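Local coordinates for ORF 37 (Human herpesvirus 8 type M, PDB 3FHD), which processes branched or non-linear viral DNA intermediates as an endonuclease and exonuclease acting on double-stranded and single-stranded DNA, at residues Pro309-Val314 and Asp324-Tyr329. Sequence-based numbering, arbitrary orientation.
Sequences PAVEYV and DYLVAY
The ring of Tyr-313 turns its edge to the carbonyl of Tyr-329, with CE1 3.7 Å from that O; CG anti to the backbone N (chi1 167°) carries it to the end of the other strand. The ring of Tyr-329 offers CD1 to Val-314 O at 3.6 Å. The slightly positive C-H edge of a ring suits a carbonyl oxygen. Before this end, Val-311, Glu-312 and Tyr-313 pair in parallel with Leu-326, Val-327 and Ala-328. Glu-312 is held through its backbone N, donating to Leu-326 O, and its O, accepting from Ala-328 N; Val-314 N reaches Ala-328 O at 2.9 Å, nearly straight (173°). Beta-branched valines suit extended backbone; CG2 of Val-314 also packs 3.7 Å from CG1 of Val-327, beside the Glu-312 side chain. On the other face, Val-311 CG2 meets Leu-326 CB, and Val-311 and Ala-328 touch Leu-387, small Ala-328 suiting this buried place. At the opposite end Asp-324 OD2 lies 3.3 Å from Ala-310 CA and forms salt bridges with Arg-270 and Lys-272, while OD1 accepts Tyr-325 N on its anti lone pair. One water links Glu-312 OE1 with Asp-324 N. The pair ends the mixed central sheet of this PD-(D/E)XK nuclease, strand 311-313 outermost.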
loop_
_atom_site.group_PDB
_atom_site.type_symbol
_atom_site.label_atom_id
_atom_site.label_comp_id
_atom_site.label_asym_id
_atom_site.label_seq_id
_atom_site.Cartn_x
_atom_site.Cartn_y
_atom_site.Cartn_z
ATOM N N PRO A 309 24.372 5.495 1.713
ATOM C CA PRO A 309 24.142 4.065 1.481
ATOM C C PRO A 309 22.791 3.564 2.017
ATOM O O PRO A 309 22.287 4.071 3.033
ATOM C CB PRO A 309 25.278 3.393 2.245
ATOM C CG PRO A 309 26.289 4.461 2.463
ATOM C CD PRO A 309 25.504 5.712 2.624
ATOM N N ALA A 310 22.231 2.566 1.338
ATOM C CA ALA A 310 20.912 2.049 1.686
ATOM C C ALA A 310 20.968 1.036 2.839
ATOM O O ALA A 310 19.925 0.603 3.335
ATOM C CB ALA A 310 20.209 1.449 0.454
ATOM N N VAL A 311 22.177 0.668 3.266
ATOM C CA VAL A 311 22.361 -0.291 4.353
ATOM C C VAL A 311 23.078 0.400 5.522
ATOM O O VAL A 311 24.038 1.168 5.305
ATOM C CB VAL A 311 23.211 -1.506 3.881
ATOM C CG1 VAL A 311 23.600 -2.387 5.044
ATOM C CG2 VAL A 311 22.468 -2.308 2.809
ATOM N N GLU A 312 22.628 0.130 6.748
ATOM C CA GLU A 312 23.261 0.690 7.950
ATOM C C GLU A 312 23.670 -0.442 8.901
ATOM O O GLU A 312 22.881 -1.351 9.167
ATOM C CB GLU A 312 22.300 1.684 8.641
ATOM C CG GLU A 312 22.794 2.251 9.999
ATOM C CD GLU A 312 21.670 2.807 10.912
ATOM O OE1 GLU A 312 20.502 2.338 10.846
ATOM O OE2 GLU A 312 21.974 3.711 11.733
ATOM N N TYR A 313 24.899 -0.404 9.408
ATOM C CA TYR A 313 25.292 -1.348 10.452
ATOM C C TYR A 313 24.775 -0.862 11.807
ATOM O O TYR A 313 24.955 0.304 12.175
ATOM C CB TYR A 313 26.813 -1.575 10.501
ATOM C CG TYR A 313 27.258 -2.284 11.769
ATOM C CD1 TYR A 313 27.058 -3.660 11.937
ATOM C CD2 TYR A 313 27.861 -1.575 12.814
ATOM C CE1 TYR A 313 27.450 -4.307 13.112
ATOM C CE2 TYR A 313 28.260 -2.212 13.982
ATOM C CZ TYR A 313 28.060 -3.574 14.127
ATOM O OH TYR A 313 28.476 -4.203 15.289
ATOM N N VAL A 314 24.113 -1.754 12.530
ATOM C CA VAL A 314 23.591 -1.430 13.856
ATOM C C VAL A 314 24.179 -2.428 14.856
ATOM O O VAL A 314 23.970 -3.637 14.730
ATOM C CB VAL A 314 22.015 -1.476 13.929
ATOM C CG1 VAL A 314 21.528 -0.955 15.281
ATOM C CG2 VAL A 314 21.367 -0.701 12.795
ATOM N N ASP A 324 17.572 4.641 6.290
ATOM C CA ASP A 324 17.145 3.728 5.221
ATOM C C ASP A 324 16.637 2.423 5.800
ATOM O O ASP A 324 16.633 2.224 7.008
ATOM C CB ASP A 324 18.210 3.505 4.116
ATOM C CG ASP A 324 17.609 3.494 2.689
ATOM O OD1 ASP A 324 16.484 3.014 2.498
ATOM O OD2 ASP A 324 18.259 3.997 1.737
ATOM N N TYR A 325 16.173 1.543 4.930
ATOM C CA TYR A 325 15.324 0.474 5.424
ATOM C C TYR A 325 15.935 -0.912 5.504
ATOM O O TYR A 325 15.229 -1.861 5.890
ATOM C CB TYR A 325 14.014 0.453 4.661
ATOM C CG TYR A 325 14.170 0.158 3.197
ATOM C CD1 TYR A 325 14.271 -1.155 2.734
ATOM C CD2 TYR A 325 14.182 1.204 2.266
ATOM C CE1 TYR A 325 14.395 -1.421 1.378
ATOM C CE2 TYR A 325 14.284 0.954 0.914
ATOM C CZ TYR A 325 14.378 -0.348 0.475
ATOM O OH TYR A 325 14.487 -0.562 -0.873
ATOM N N LEU A 326 17.231 -1.024 5.190
ATOM C CA LEU A 326 17.975 -2.252 5.443
ATOM C C LEU A 326 19.027 -2.015 6.534
ATOM O O LEU A 326 19.706 -0.979 6.561
ATOM C CB LEU A 326 18.660 -2.789 4.178
ATOM C CG LEU A 326 17.797 -3.264 2.987
ATOM C CD1 LEU A 326 18.657 -3.460 1.697
ATOM C CD2 LEU A 326 17.009 -4.549 3.328
ATOM N N VAL A 327 19.155 -2.977 7.432
ATOM C CA VAL A 327 20.173 -2.931 8.468
ATOM C C VAL A 327 20.939 -4.242 8.497
ATOM O O VAL A 327 20.405 -5.304 8.133
ATOM C CB VAL A 327 19.554 -2.657 9.859
ATOM C CG1 VAL A 327 19.001 -1.235 9.937
ATOM C CG2 VAL A 327 18.477 -3.679 10.178
ATOM N N ALA A 328 22.192 -4.170 8.936
ATOM C CA ALA A 328 22.999 -5.356 9.184
ATOM C C ALA A 328 23.360 -5.369 10.660
ATOM O O ALA A 328 23.637 -4.320 11.243
ATOM C CB ALA A 328 24.269 -5.343 8.319
ATOM N N TYR A 329 23.331 -6.546 11.263
ATOM C CA TYR A 329 23.735 -6.681 12.664
ATOM C C TYR A 329 25.102 -7.358 12.782
ATOM O O TYR A 329 25.654 -7.486 13.889
ATOM C CB TYR A 329 22.670 -7.419 13.480
ATOM C CG TYR A 329 21.292 -6.776 13.439
ATOM C CD1 TYR A 329 21.042 -5.566 14.090
ATOM C CD2 TYR A 329 20.232 -7.399 12.764
ATOM C CE1 TYR A 329 19.761 -4.973 14.061
ATOM C CE2 TYR A 329 18.955 -6.828 12.735
ATOM C CZ TYR A 329 18.737 -5.616 13.383
ATOM O OH TYR A 329 17.494 -5.056 13.336
HETATM O O HOH W 1 19.062 3.188 8.731
#